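Local coordinates for protein methyltransferase (PDB 1IXK) that probably transfers a methyl group from S-adenosyl-L-methionine to carbon 5 of cytidines in tRNA, at residues E276-N281 with E289-A294; L270-G275 with F307-I312; L228-L233 with D263-E268; G29-R34 with R296-V301; C46-T51 with T133-Q138. All coordinates share one frame; numbering follows the deposited sequence.

Contact 1. Residues E276-N281 with E289-A294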
# COMPACT_ATOMS: atom_id res chain seq x y z
N GLU A 276 3.58 -1.23 -13.45
CA GLU A 276 3.96 -0.47 -14.63
C GLU A 276 4.72 0.77 -14.17
O GLU A 276 4.63 1.17 -13.01
CB GLU A 276 2.71 -0.08 -15.42
CG GLU A 276 2.04 -1.27 -16.12
CD GLU A 276 0.72 -0.91 -16.75
OE1 GLU A 276 0.66 0.11 -17.48
OE2 GLU A 276 -0.27 -1.65 -16.54
N PRO A 277 5.49 1.38 -15.07
CA PRO A 277 6.26 2.58 -14.71
C PRO A 277 5.31 3.70 -14.32
O PRO A 277 4.22 3.82 -14.88
CB PRO A 277 7.01 2.91 -16.00
CG PRO A 277 7.09 1.59 -16.71
CD PRO A 277 5.75 1.00 -16.48
N ALA A 278 5.71 4.52 -13.34
CA ALA A 278 4.88 5.64 -12.92
C ALA A 278 4.84 6.61 -14.10
O ALA A 278 5.63 6.49 -15.03
CB ALA A 278 5.49 6.32 -11.69
N LEU A 279 3.91 7.55 -14.06
CA LEU A 279 3.75 8.52 -15.14
C LEU A 279 4.77 9.65 -15.08
O LEU A 279 4.94 10.28 -14.03
CB LEU A 279 2.33 9.10 -15.08
CG LEU A 279 1.19 8.09 -15.13
CD1 LEU A 279 -0.14 8.78 -14.81
CD2 LEU A 279 1.14 7.43 -16.50
N THR A 280 5.46 9.92 -16.19
CA THR A 280 6.46 10.99 -16.21
C THR A 280 6.02 12.19 -17.04
O THR A 280 6.75 13.18 -17.15
CB THR A 280 7.83 10.52 -16.74
OG1 THR A 280 7.69 10.04 -18.08
CG2 THR A 280 8.39 9.42 -15.86
N ASN A 281 4.84 12.11 -17.65
CA ASN A 281 4.31 13.22 -18.44
C ASN A 281 2.80 13.33 -18.23
O ASN A 281 2.04 13.46 -19.19
CB ASN A 281 4.60 13.02 -19.93
CG ASN A 281 4.42 14.30 -20.74
OD1 ASN A 281 4.04 14.26 -21.91
ND2 ASN A 281 4.69 15.43 -20.11
N GLU A 289 12.77 11.83 -15.14
CA GLU A 289 12.81 10.46 -15.65
C GLU A 289 12.97 9.51 -14.47
O GLU A 289 12.53 8.36 -14.52
CB GLU A 289 13.98 10.29 -16.63
CG GLU A 289 14.21 8.87 -17.14
CD GLU A 289 13.16 8.39 -18.14
OE1 GLU A 289 12.27 9.18 -18.52
OE2 GLU A 289 13.23 7.21 -18.55
N GLU A 290 13.59 10.00 -13.40
CA GLU A 290 13.81 9.20 -12.19
C GLU A 290 12.50 8.65 -11.62
O GLU A 290 12.49 7.60 -10.97
CB GLU A 290 14.56 10.06 -11.15
CG GLU A 290 14.58 9.50 -9.74
CD GLU A 290 15.63 10.19 -8.85
OE1 GLU A 290 15.79 11.42 -8.96
OE2 GLU A 290 16.28 9.49 -8.05
N ILE A 291 11.40 9.34 -11.89
CA ILE A 291 10.09 8.92 -11.41
C ILE A 291 9.70 7.54 -11.97
O ILE A 291 8.85 6.86 -11.40
CB ILE A 291 9.00 9.95 -11.79
CG1 ILE A 291 9.28 11.28 -11.08
CG2 ILE A 291 7.61 9.45 -11.40
CD1 ILE A 291 9.20 11.19 -9.58
N LYS A 292 10.31 7.13 -13.08
CA LYS A 292 9.99 5.82 -13.64
C LYS A 292 10.41 4.68 -12.71
O LYS A 292 10.08 3.52 -12.96
CB LYS A 292 10.61 5.64 -15.03
CG LYS A 292 9.94 6.52 -16.07
CD LYS A 292 10.11 5.99 -17.48
CE LYS A 292 9.36 6.87 -18.47
NZ LYS A 292 9.45 6.34 -19.86
N ASN A 293 11.14 5.01 -11.65
CA ASN A 293 11.56 4.01 -10.66
C ASN A 293 10.32 3.67 -9.82
O ASN A 293 10.23 2.59 -9.23
CB ASN A 293 12.66 4.56 -9.75
CG ASN A 293 14.05 4.43 -10.37
OD1 ASN A 293 14.55 3.33 -10.55
ND2 ASN A 293 14.66 5.57 -10.70
N ALA A 294 9.38 4.62 -9.77
CA ALA A 294 8.13 4.43 -9.04
C ALA A 294 7.23 3.54 -9.89
O ALA A 294 7.40 3.47 -11.11
CB ALA A 294 7.46 5.78 -8.79

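Contact 2. Residues L270-G275 with F307-I312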
# COMPACT_ATOMS: atom_id res chain seq x y z
N LEU A 270 14.74 4.51 -5.65
CA LEU A 270 15.38 3.22 -5.91
C LEU A 270 14.43 2.40 -6.78
O LEU A 270 13.21 2.54 -6.69
CB LEU A 270 15.67 2.49 -4.60
CG LEU A 270 16.59 3.22 -3.61
CD1 LEU A 270 16.76 2.37 -2.36
CD2 LEU A 270 17.94 3.51 -4.25
N PRO A 271 14.99 1.53 -7.64
CA PRO A 271 14.20 0.68 -8.53
C PRO A 271 13.26 -0.30 -7.83
O PRO A 271 13.63 -0.90 -6.82
CB PRO A 271 15.26 -0.06 -9.35
CG PRO A 271 16.43 0.87 -9.32
CD PRO A 271 16.43 1.36 -7.90
N LEU A 272 12.06 -0.44 -8.37
CA LEU A 272 11.06 -1.38 -7.87
C LEU A 272 10.71 -2.27 -9.06
O LEU A 272 10.60 -1.79 -10.18
CB LEU A 272 9.82 -0.64 -7.36
CG LEU A 272 10.02 0.06 -6.02
CD1 LEU A 272 8.79 0.89 -5.69
CD2 LEU A 272 10.28 -0.96 -4.93
N LYS A 273 10.52 -3.55 -8.80
CA LYS A 273 10.26 -4.51 -9.86
C LYS A 273 8.87 -4.67 -10.46
O LYS A 273 8.72 -4.70 -11.68
CB LYS A 273 10.75 -5.90 -9.41
CG LYS A 273 10.77 -6.94 -10.52
CD LYS A 273 11.23 -8.30 -10.00
CE LYS A 273 11.53 -9.25 -11.15
NZ LYS A 273 10.41 -9.33 -12.13
N TYR A 274 7.84 -4.75 -9.63
CA TYR A 274 6.50 -4.99 -10.14
C TYR A 274 5.61 -3.79 -10.46
O TYR A 274 5.76 -2.72 -9.88
CB TYR A 274 5.76 -5.93 -9.20
CG TYR A 274 6.56 -7.18 -8.91
CD1 TYR A 274 7.45 -7.23 -7.84
CD2 TYR A 274 6.48 -8.29 -9.75
CE1 TYR A 274 8.24 -8.36 -7.61
CE2 TYR A 274 7.26 -9.42 -9.54
CZ TYR A 274 8.13 -9.45 -8.46
OH TYR A 274 8.91 -10.56 -8.27
N GLY A 275 4.69 -4.02 -11.40
CA GLY A 275 3.77 -2.99 -11.82
C GLY A 275 4.25 -2.31 -13.08
O GLY A 275 5.21 -2.76 -13.72
N PHE A 307 -3.14 1.56 -7.69
CA PHE A 307 -2.09 1.61 -6.68
C PHE A 307 -0.84 2.34 -7.19
O PHE A 307 -0.54 2.31 -8.37
CB PHE A 307 -1.75 0.16 -6.31
CG PHE A 307 -0.72 -0.00 -5.24
CD1 PHE A 307 -1.06 0.12 -3.90
CD2 PHE A 307 0.59 -0.32 -5.57
CE1 PHE A 307 -0.12 -0.09 -2.89
CE2 PHE A 307 1.54 -0.53 -4.58
CZ PHE A 307 1.19 -0.41 -3.24
N PHE A 308 -0.12 2.99 -6.28
CA PHE A 308 1.11 3.71 -6.61
C PHE A 308 2.11 3.47 -5.50
O PHE A 308 1.75 3.50 -4.32
CB PHE A 308 0.84 5.22 -6.70
CG PHE A 308 2.08 6.05 -6.89
CD1 PHE A 308 2.66 6.20 -8.15
CD2 PHE A 308 2.67 6.70 -5.80
CE1 PHE A 308 3.80 6.98 -8.33
CE2 PHE A 308 3.82 7.49 -5.97
CZ PHE A 308 4.38 7.63 -7.24
N ILE A 309 3.36 3.23 -5.86
CA ILE A 309 4.37 2.99 -4.85
C ILE A 309 5.73 3.51 -5.30
O ILE A 309 6.10 3.36 -6.46
CB ILE A 309 4.50 1.48 -4.52
CG1 ILE A 309 5.57 1.28 -3.43
CG2 ILE A 309 4.86 0.70 -5.78
CD1 ILE A 309 5.65 -0.15 -2.89
N ALA A 310 6.46 4.11 -4.37
CA ALA A 310 7.79 4.64 -4.65
C ALA A 310 8.72 4.30 -3.50
O ALA A 310 8.33 4.36 -2.33
CB ALA A 310 7.74 6.14 -4.85
N LYS A 311 9.97 3.95 -3.82
CA LYS A 311 10.95 3.62 -2.80
C LYS A 311 11.99 4.73 -2.77
O LYS A 311 12.73 4.95 -3.73
CB LYS A 311 11.60 2.27 -3.12
CG LYS A 311 12.55 1.78 -2.05
CD LYS A 311 12.86 0.31 -2.27
CE LYS A 311 13.83 -0.21 -1.24
NZ LYS A 311 13.86 -1.71 -1.23
N ILE A 312 12.04 5.42 -1.64
CA ILE A 312 12.94 6.56 -1.47
C ILE A 312 14.12 6.32 -0.53
O ILE A 312 13.95 5.80 0.57
CB ILE A 312 12.13 7.77 -0.93
CG1 ILE A 312 10.96 8.06 -1.87
CG2 ILE A 312 13.02 8.98 -0.76
CD1 ILE A 312 9.98 9.12 -1.35
O HOH W 1 10.84 3.70 -6.52

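Contact 3. Residues L228-L233 with D263-E268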
# COMPACT_ATOMS: atom_id res chain seq x y z
N LEU A 228 2.99 14.45 5.63
CA LEU A 228 3.42 13.16 6.17
C LEU A 228 4.80 12.76 5.63
O LEU A 228 5.66 12.33 6.38
CB LEU A 228 2.40 12.08 5.83
CG LEU A 228 1.06 12.20 6.57
CD1 LEU A 228 0.01 11.31 5.94
CD2 LEU A 228 1.27 11.85 8.03
N LEU A 229 4.99 12.93 4.33
CA LEU A 229 6.26 12.57 3.71
C LEU A 229 7.41 13.41 4.27
O LEU A 229 8.50 12.90 4.51
CB LEU A 229 6.16 12.73 2.19
CG LEU A 229 7.40 12.35 1.38
CD1 LEU A 229 7.82 10.91 1.69
CD2 LEU A 229 7.09 12.51 -0.10
N GLU A 230 7.16 14.70 4.49
CA GLU A 230 8.19 15.56 5.04
C GLU A 230 8.54 15.15 6.48
O GLU A 230 9.72 15.09 6.84
CB GLU A 230 7.76 17.03 5.01
CG GLU A 230 8.71 17.97 5.72
CD GLU A 230 8.56 19.42 5.28
OE1 GLU A 230 7.42 19.83 4.97
OE2 GLU A 230 9.58 20.14 5.25
N LYS A 231 7.53 14.86 7.30
CA LYS A 231 7.80 14.44 8.67
C LYS A 231 8.56 13.11 8.70
O LYS A 231 9.44 12.90 9.53
CB LYS A 231 6.49 14.29 9.47
CG LYS A 231 5.72 15.59 9.69
CD LYS A 231 6.58 16.66 10.36
CE LYS A 231 7.14 16.19 11.69
NZ LYS A 231 8.01 17.21 12.34
N GLY A 232 8.20 12.21 7.78
CA GLY A 232 8.87 10.92 7.71
C GLY A 232 10.33 11.04 7.33
O GLY A 232 11.21 10.45 7.96
N LEU A 233 10.60 11.82 6.28
CA LEU A 233 11.98 12.00 5.84
C LEU A 233 12.81 12.69 6.93
O LEU A 233 14.00 12.42 7.08
CB LEU A 233 12.00 12.82 4.54
CG LEU A 233 11.43 12.09 3.32
CD1 LEU A 233 11.39 13.03 2.12
CD2 LEU A 233 12.27 10.86 3.02
N ASP A 263 12.60 17.35 -5.47
CA ASP A 263 13.02 18.75 -5.61
C ASP A 263 13.27 19.41 -4.26
O ASP A 263 14.12 20.30 -4.13
CB ASP A 263 11.95 19.60 -6.30
CG ASP A 263 11.63 19.15 -7.71
OD1 ASP A 263 12.45 18.42 -8.31
OD2 ASP A 263 10.57 19.56 -8.22
N ASN A 264 12.52 18.98 -3.26
CA ASN A 264 12.60 19.59 -1.94
C ASN A 264 13.57 18.97 -0.93
O ASN A 264 14.07 19.67 -0.05
CB ASN A 264 11.19 19.64 -1.35
CG ASN A 264 11.05 20.69 -0.29
OD1 ASN A 264 11.17 21.88 -0.57
ND2 ASN A 264 10.81 20.26 0.95
N PHE A 265 13.84 17.67 -1.04
CA PHE A 265 14.74 17.03 -0.08
C PHE A 265 15.94 16.35 -0.73
O PHE A 265 16.00 16.20 -1.95
CB PHE A 265 13.98 15.99 0.75
CG PHE A 265 12.72 16.53 1.37
CD1 PHE A 265 11.49 16.34 0.76
CD2 PHE A 265 12.77 17.21 2.58
CE1 PHE A 265 10.32 16.83 1.33
CE2 PHE A 265 11.61 17.70 3.17
CZ PHE A 265 10.38 17.51 2.54
N ASP A 266 16.88 15.91 0.09
CA ASP A 266 18.07 15.23 -0.39
C ASP A 266 17.78 13.73 -0.43
O ASP A 266 18.23 12.97 0.43
CB ASP A 266 19.24 15.54 0.55
CG ASP A 266 19.54 17.02 0.63
OD1 ASP A 266 19.92 17.60 -0.40
OD2 ASP A 266 19.37 17.61 1.72
N VAL A 267 17.01 13.33 -1.44
CA VAL A 267 16.62 11.94 -1.61
C VAL A 267 16.75 11.49 -3.07
O VAL A 267 16.89 12.31 -3.97
CB VAL A 267 15.15 11.71 -1.19
CG1 VAL A 267 14.95 12.12 0.27
CG2 VAL A 267 14.22 12.51 -2.11
N GLU A 268 16.68 10.18 -3.27
CA GLU A 268 16.77 9.60 -4.60
C GLU A 268 15.82 8.40 -4.61
O GLU A 268 15.54 7.82 -3.57
CB GLU A 268 18.19 9.12 -4.90
CG GLU A 268 18.63 7.94 -4.04
CD GLU A 268 20.11 7.63 -4.18
OE1 GLU A 268 20.79 8.27 -5.01
OE2 GLU A 268 20.60 6.74 -3.45
O HOH W 2 10.24 21.62 3.41

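Contact 4. Residues G29-R34 with R296-V301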
# COMPACT_ATOMS: atom_id res chain seq x y z
N GLY A 29 -5.95 7.70 -22.25
CA GLY A 29 -6.64 7.54 -23.52
C GLY A 29 -7.77 6.53 -23.42
O GLY A 29 -8.45 6.46 -22.40
N GLU A 30 -7.96 5.74 -24.48
CA GLU A 30 -9.02 4.73 -24.50
C GLU A 30 -8.94 3.72 -23.36
O GLU A 30 -9.95 3.13 -22.98
CB GLU A 30 -9.05 4.00 -25.84
CG GLU A 30 -7.72 3.38 -26.27
CD GLU A 30 -6.82 4.36 -27.00
OE1 GLU A 30 -6.42 5.38 -26.41
OE2 GLU A 30 -6.51 4.10 -28.19
N ARG A 31 -7.75 3.51 -22.81
CA ARG A 31 -7.59 2.56 -21.71
C ARG A 31 -8.36 3.06 -20.48
O ARG A 31 -8.70 2.29 -19.59
CB ARG A 31 -6.11 2.40 -21.35
CG ARG A 31 -5.85 1.38 -20.25
CD ARG A 31 -4.39 1.35 -19.82
NE ARG A 31 -4.16 0.38 -18.76
CZ ARG A 31 -2.97 0.13 -18.21
NH1 ARG A 31 -1.90 0.79 -18.62
NH2 ARG A 31 -2.86 -0.77 -17.24
N ALA A 32 -8.65 4.36 -20.46
CA ALA A 32 -9.38 4.96 -19.35
C ALA A 32 -10.65 4.17 -19.03
O ALA A 32 -10.93 3.88 -17.87
CB ALA A 32 -9.73 6.41 -19.68
N ILE A 33 -11.42 3.83 -20.06
CA ILE A 33 -12.66 3.08 -19.85
C ILE A 33 -12.39 1.69 -19.28
O ILE A 33 -13.12 1.23 -18.40
CB ILE A 33 -13.45 2.95 -21.18
CG1 ILE A 33 -14.75 2.17 -20.95
CG2 ILE A 33 -12.61 2.25 -22.23
CD1 ILE A 33 -15.71 2.85 -20.00
N ARG A 34 -11.34 1.03 -19.76
CA ARG A 34 -11.00 -0.31 -19.29
C ARG A 34 -10.59 -0.31 -17.81
O ARG A 34 -10.89 -1.25 -17.08
CB ARG A 34 -9.89 -0.90 -20.16
CG ARG A 34 -10.27 -1.01 -21.64
CD ARG A 34 -9.45 -2.06 -22.38
NE ARG A 34 -8.06 -1.67 -22.60
CZ ARG A 34 -7.67 -0.70 -23.42
NH1 ARG A 34 -8.55 -0.01 -24.11
NH2 ARG A 34 -6.37 -0.44 -23.55
N ARG A 296 3.09 1.66 -10.62
CA ARG A 296 1.64 1.75 -10.51
C ARG A 296 1.03 0.40 -10.84
O ARG A 296 1.50 -0.31 -11.73
CB ARG A 296 1.08 2.78 -11.50
CG ARG A 296 1.06 4.21 -11.00
CD ARG A 296 0.51 5.13 -12.08
NE ARG A 296 0.37 6.51 -11.64
CZ ARG A 296 -0.80 7.11 -11.41
NH1 ARG A 296 -1.93 6.44 -11.58
NH2 ARG A 296 -0.83 8.38 -11.03
N LEU A 297 -0.03 0.06 -10.11
CA LEU A 297 -0.76 -1.18 -10.36
C LEU A 297 -2.12 -0.70 -10.84
O LEU A 297 -2.69 0.24 -10.29
CB LEU A 297 -0.92 -1.99 -9.07
CG LEU A 297 0.34 -2.60 -8.46
CD1 LEU A 297 -0.03 -3.36 -7.19
CD2 LEU A 297 1.00 -3.54 -9.47
N TYR A 298 -2.63 -1.35 -11.89
CA TYR A 298 -3.91 -0.98 -12.47
C TYR A 298 -4.91 -2.12 -12.35
O TYR A 298 -4.57 -3.29 -12.55
CB TYR A 298 -3.72 -0.61 -13.94
CG TYR A 298 -2.96 0.67 -14.15
CD1 TYR A 298 -3.56 1.91 -13.93
CD2 TYR A 298 -1.63 0.66 -14.58
CE1 TYR A 298 -2.88 3.09 -14.14
CE2 TYR A 298 -0.93 1.84 -14.79
CZ TYR A 298 -1.56 3.06 -14.57
OH TYR A 298 -0.89 4.23 -14.80
N PRO A 299 -6.17 -1.80 -12.04
CA PRO A 299 -7.21 -2.81 -11.89
C PRO A 299 -7.52 -3.59 -13.16
O PRO A 299 -8.08 -4.68 -13.10
CB PRO A 299 -8.41 -2.01 -11.39
CG PRO A 299 -8.20 -0.67 -12.03
CD PRO A 299 -6.72 -0.45 -11.83
N ASP A 300 -7.14 -3.06 -14.32
CA ASP A 300 -7.42 -3.75 -15.57
C ASP A 300 -6.37 -4.79 -15.94
O ASP A 300 -6.59 -5.61 -16.83
CB ASP A 300 -7.59 -2.74 -16.72
CG ASP A 300 -6.31 -2.00 -17.06
OD1 ASP A 300 -5.47 -1.79 -16.16
OD2 ASP A 300 -6.16 -1.61 -18.24
N VAL A 301 -5.24 -4.79 -15.24
CA VAL A 301 -4.21 -5.78 -15.53
C VAL A 301 -3.69 -6.52 -14.29
O VAL A 301 -3.27 -7.67 -14.38
CB VAL A 301 -2.99 -5.14 -16.27
CG1 VAL A 301 -3.44 -4.52 -17.58
CG2 VAL A 301 -2.35 -4.09 -15.40
O HOH W 3 -6.41 -2.84 -20.57

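Contact 5. Residues C46-T51 with T133-Q138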
# COMPACT_ATOMS: atom_id res chain seq x y z
N CYS A 46 -7.48 -12.57 -0.83
CA CYS A 46 -6.09 -13.00 -0.74
C CYS A 46 -5.62 -13.11 0.70
O CYS A 46 -6.21 -12.50 1.61
CB CYS A 46 -5.18 -12.02 -1.50
SG CYS A 46 -5.74 -11.55 -3.17
N PHE A 47 -4.56 -13.88 0.93
CA PHE A 47 -4.04 -14.03 2.28
C PHE A 47 -2.53 -14.05 2.28
O PHE A 47 -1.89 -14.34 1.27
CB PHE A 47 -4.60 -15.31 2.93
CG PHE A 47 -4.15 -16.58 2.26
CD1 PHE A 47 -2.91 -17.14 2.54
CD2 PHE A 47 -4.96 -17.19 1.31
CE1 PHE A 47 -2.48 -18.29 1.90
CE2 PHE A 47 -4.54 -18.36 0.65
CZ PHE A 47 -3.30 -18.90 0.95
N ARG A 48 -1.96 -13.75 3.45
CA ARG A 48 -0.53 -13.73 3.64
C ARG A 48 -0.17 -14.76 4.71
O ARG A 48 -0.80 -14.81 5.76
CB ARG A 48 -0.11 -12.34 4.12
CG ARG A 48 1.35 -12.19 4.51
CD ARG A 48 1.55 -10.88 5.26
NE ARG A 48 1.39 -11.01 6.70
CZ ARG A 48 0.78 -10.12 7.48
NH1 ARG A 48 0.71 -10.34 8.79
NH2 ARG A 48 0.23 -9.03 6.96
N VAL A 49 0.82 -15.58 4.43
CA VAL A 49 1.25 -16.59 5.40
C VAL A 49 2.04 -15.88 6.50
O VAL A 49 2.94 -15.10 6.21
CB VAL A 49 2.17 -17.64 4.76
CG1 VAL A 49 2.66 -18.61 5.82
CG2 VAL A 49 1.44 -18.37 3.64
N ASN A 50 1.69 -16.16 7.76
CA ASN A 50 2.41 -15.55 8.87
C ASN A 50 3.60 -16.44 9.19
O ASN A 50 3.49 -17.43 9.92
CB ASN A 50 1.50 -15.42 10.10
CG ASN A 50 2.24 -14.89 11.31
OD1 ASN A 50 3.33 -14.33 11.19
ND2 ASN A 50 1.65 -15.06 12.48
N THR A 51 4.75 -16.09 8.62
CA THR A 51 5.96 -16.86 8.81
C THR A 51 6.51 -16.81 10.23
O THR A 51 7.50 -17.46 10.55
CB THR A 51 7.04 -16.44 7.81
OG1 THR A 51 7.32 -15.04 7.96
CG2 THR A 51 6.55 -16.71 6.39
N THR A 133 1.50 -3.46 9.20
CA THR A 133 2.37 -3.40 10.37
C THR A 133 2.82 -4.80 10.77
O THR A 133 3.99 -5.01 11.09
CB THR A 133 1.66 -2.74 11.56
OG1 THR A 133 1.03 -1.52 11.12
CG2 THR A 133 2.66 -2.42 12.66
N SER A 134 1.90 -5.76 10.76
CA SER A 134 2.24 -7.13 11.12
C SER A 134 3.11 -7.79 10.03
O SER A 134 3.90 -8.69 10.32
CB SER A 134 0.97 -7.96 11.37
OG SER A 134 0.06 -7.90 10.29
N TYR A 135 2.99 -7.32 8.80
CA TYR A 135 3.82 -7.87 7.73
C TYR A 135 5.26 -7.43 8.02
O TYR A 135 6.19 -8.23 7.92
CB TYR A 135 3.36 -7.36 6.35
CG TYR A 135 3.73 -8.26 5.19
CD1 TYR A 135 3.03 -8.20 3.98
CD2 TYR A 135 4.77 -9.20 5.30
CE1 TYR A 135 3.34 -9.05 2.92
CE2 TYR A 135 5.08 -10.06 4.23
CZ TYR A 135 4.36 -9.98 3.05
OH TYR A 135 4.64 -10.82 1.99
N LEU A 136 5.43 -6.16 8.38
CA LEU A 136 6.76 -5.64 8.71
C LEU A 136 7.35 -6.49 9.83
O LEU A 136 8.53 -6.83 9.81
CB LEU A 136 6.69 -4.18 9.17
CG LEU A 136 6.18 -3.12 8.20
CD1 LEU A 136 6.03 -1.79 8.93
CD2 LEU A 136 7.14 -2.98 7.01
N ALA A 137 6.52 -6.81 10.82
CA ALA A 137 6.97 -7.61 11.96
C ALA A 137 7.50 -8.98 11.58
O ALA A 137 8.54 -9.40 12.09
CB ALA A 137 5.83 -7.76 12.97
N GLN A 138 6.82 -9.70 10.69
CA GLN A 138 7.31 -11.03 10.32
C GLN A 138 8.55 -10.93 9.44
O GLN A 138 9.43 -11.78 9.51
CB GLN A 138 6.20 -11.87 9.67
CG GLN A 138 5.71 -11.44 8.30
CD GLN A 138 4.58 -12.32 7.79
OE1 GLN A 138 3.46 -12.30 8.32
NE2 GLN A 138 4.86 -13.11 6.76
O HOH W 4 2.58 -11.21 11.14
O HOH W 5 9.03 -14.32 9.93
O HOH W 6 7.65 -13.20 6.00

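Contact 1. Residues E276-N281 with E289-A294
With OG1 of Thr280 between the backbone N and the carbonyl carbon (chi1 61°), CG2 falls anti to the carbonyl carbon, and with CG of Lys292 anti to its own (chi1 -70°), the threonine methyl meets the lysine stem. The two side chains cross at about a right angle, and Thr280 CG2 sits 3.3 Å from Lys292 CG, tighter than a usual carbon contact. The extended lysine then passes the hydroxyl, Lys292 CE lying 3.6 Å from Thr280 OG1. Deeper in, the methyl of Ala278 packs on that of Ala294, CB to CB 3.5 Å, and Ile291 CG2 reaches Ala278 CB at 3.8 Å. A single backbone bond joins the segments: Ala278 N donates to Ala294 O over 3.0 Å, from above the carbonyl plane. Leu279 O, buried here, finds no polar partner in the model. Phe308 of strand 307-314 lies against both alanines. Such packing belongs to a long connection between neighbouring antiparallel strands: 276-277 and 295-297 are joined by a loop that returns through the 3-10 segment 289-293, at the margin of the methyltransferase sheet.

Contact 2. Residues L270-G275 with F307-I312
Leu272 and Lys311 lie obliquely across one another, the leucine laying its branched end over the aliphatic stem of the lysine. Leu272 CD2 touches Lys311 CD at 3.9 Å, while its other methyl, CD1, reaches down to the strand backbone, 3.7 Å from Ile309 O. That same CD1 meets the branch methyl of Ile309, 3.9 Å from Ile309 CG2. Leu270 also slants across the lysine, more loosely, its CD1 4.1 Å from Lys311 CE. With CG anti to the backbone N (chi1 -175°) and an extended chain beyond it, Lys311 offers its methylenes to both leucines before NZ bonds to the carbonyl of Ala113 in helix 105-114. Leu270 N donates to Lys311 O over 2.8 Å, nearly straight at 165°. A water takes the place of a second direct link, giving a proton to Leu270 O and accepting one from Lys311 N. Segment 270-275 thus draws away from strand 307-314, whose antiparallel pairing with strand 267-270 belongs to the mixed sheet of the class I-like methyltransferase fold.

Contact 3. Residues L228-L233 with D263-E268
Leu233, on helix 215-235, and Phe265, the first residue to leave helical angles after helix 255-264, make the nearest backbone approach, CA to CA 8.2 Å, and only side chains bridge that gap. Leu233 CD1 lies over one face of the Phe265 ring, a CH-pi contact 4.0 Å from the ring centroid and 28° off its normal. Glu230 comes to the ring's edge, its CG 3.6 Å from Phe265 CZ, with the carboxylate and ring planes 75° apart. From the turn that links helix 255-264 to strand 267-270 the ring thus packs against helix 215-235, within the Rossmann-like methyltransferase fold. An alanine in place of Phe265 would probably open a gap beside Leu233 CD1 and leave the Glu230 methylenes without their aromatic neighbour. Beyond the ring, Leu233 CD2 touches Val267 CG1 at 4.0 Å, the two side chains crossing at about a right angle. On the outer side a water donates to Glu230 OE2, at 2.5 Å, and accepts from Asn264 ND2.

Contact 4. Residues G29-R34 with R296-V301
Over one face of the Tyr298 ring lies the guanidinium of Arg31, its CZ 4.3 Å from the ring centroid and 26° off the normal, a cation-pi contact in which the two planes are tilted 54° apart. At the guanidinium edge, near its plane, sits the carboxylate of Asp300. The grip is side-on and two-pronged: Arg31 NE donates to Asp300 OD2 over 2.9 Å, and Arg31 NH2 to Asp300 OD1 over 3.0 Å, each oxygen using its syn lone pair. Arg31 can span the distance because its chain is extended as far as NE, with CG anti to the backbone N (chi1 -177°). Helix 31-38 of the N-terminal region is thereby fastened to the loop that follows strand 295-297 in the methyltransferase domain. Arg31 NH2 also forms a salt bridge with Glu276, and Tyr298 OH is hydrogen-bonded to Trp28 NE1, which together help fix both flat groups. A leucine in place of Arg31 would probably leave Asp300 and Glu276 without their shared positive partner and the Tyr298 face without its cation. Arg34 joins more loosely: a water accepts from Arg34 NE and donates to Asp300 OD2 at 2.6 Å, so that this oxygen accepts a second hydrogen bond beside that from Arg31 NE. The carbonyl of Arg34 packs against the same residue, Arg34 O lying 3.6 Å from Asp300 CB.

Contact 5. Residues C46-T51 with T133-Q138
Arg48 reaches from strand 46-49 to helix 131-139, the helix that follows the predicted S-adenosyl-L-methionine-binding loop of the Rossmann-like domain, and meets Ser134, Tyr135 and Gln138 there. Its CD lies squarely over the Tyr135 ring, a CH-pi contact 3.3 Å from the centroid and 10° off the normal. The chain turns about its CG-CD bond (chi3 91°), which swings NE out of line, and the guanidinium beyond has Tyr135 CB over one face. Two nitrogens point at the helix: Arg48 NH1 donates to Ser134 OG over 2.9 Å, and Arg48 NE to Gln138 OE1 over 2.9 Å, from well above the plane of that amide and bent to 136°. Gln138 returns the link to the strand, its NE2 donating to Val49 O over 2.8 Å, so both ends of its amide are engaged. In the next shell, Arg48 NH2 bonds to Gly131 O, one of the predicted cofactor-site residues, and to Gln103 OE1. Ser134 OG is bonded to Gly131 O as well, and Tyr135 OH to Glu78. The contact therefore ties the small antiparallel N-terminal sheet to helix 131-139, next to the predicted cofactor-binding loop, and could help steady that loop. At the periphery two waters flank Thr51: one lies 2.7 Å from Thr51 OG1 and accepts from Gln138 NE2, while the other, also 2.7 Å from Thr51 OG1, donates to Gln138 O over 2.6 Å.

Contacts 1 to 4 all reach the mixed sheet of the methyltransferase domain, whereas contact 5 involves the separate antiparallel sheet of the N-terminal region. Along the chain, contacts 5, 3 and 1 close one after another, and all of contacts 1, 3 and 5 fall within the span bridged by contact 4; contact 2 alternates with it. Contacts 1 and 2 have centres about 9 Å apart and touch, and strands 276-277 and 295-297, neighbours in the sheet, join contact 1 to contact 4. Ile312 leads from contact 2 to contact 3. Contacts 4 and 5, their centres about 29 Å apart, fasten the N-terminal region to the methyltransferase domain at two distant places.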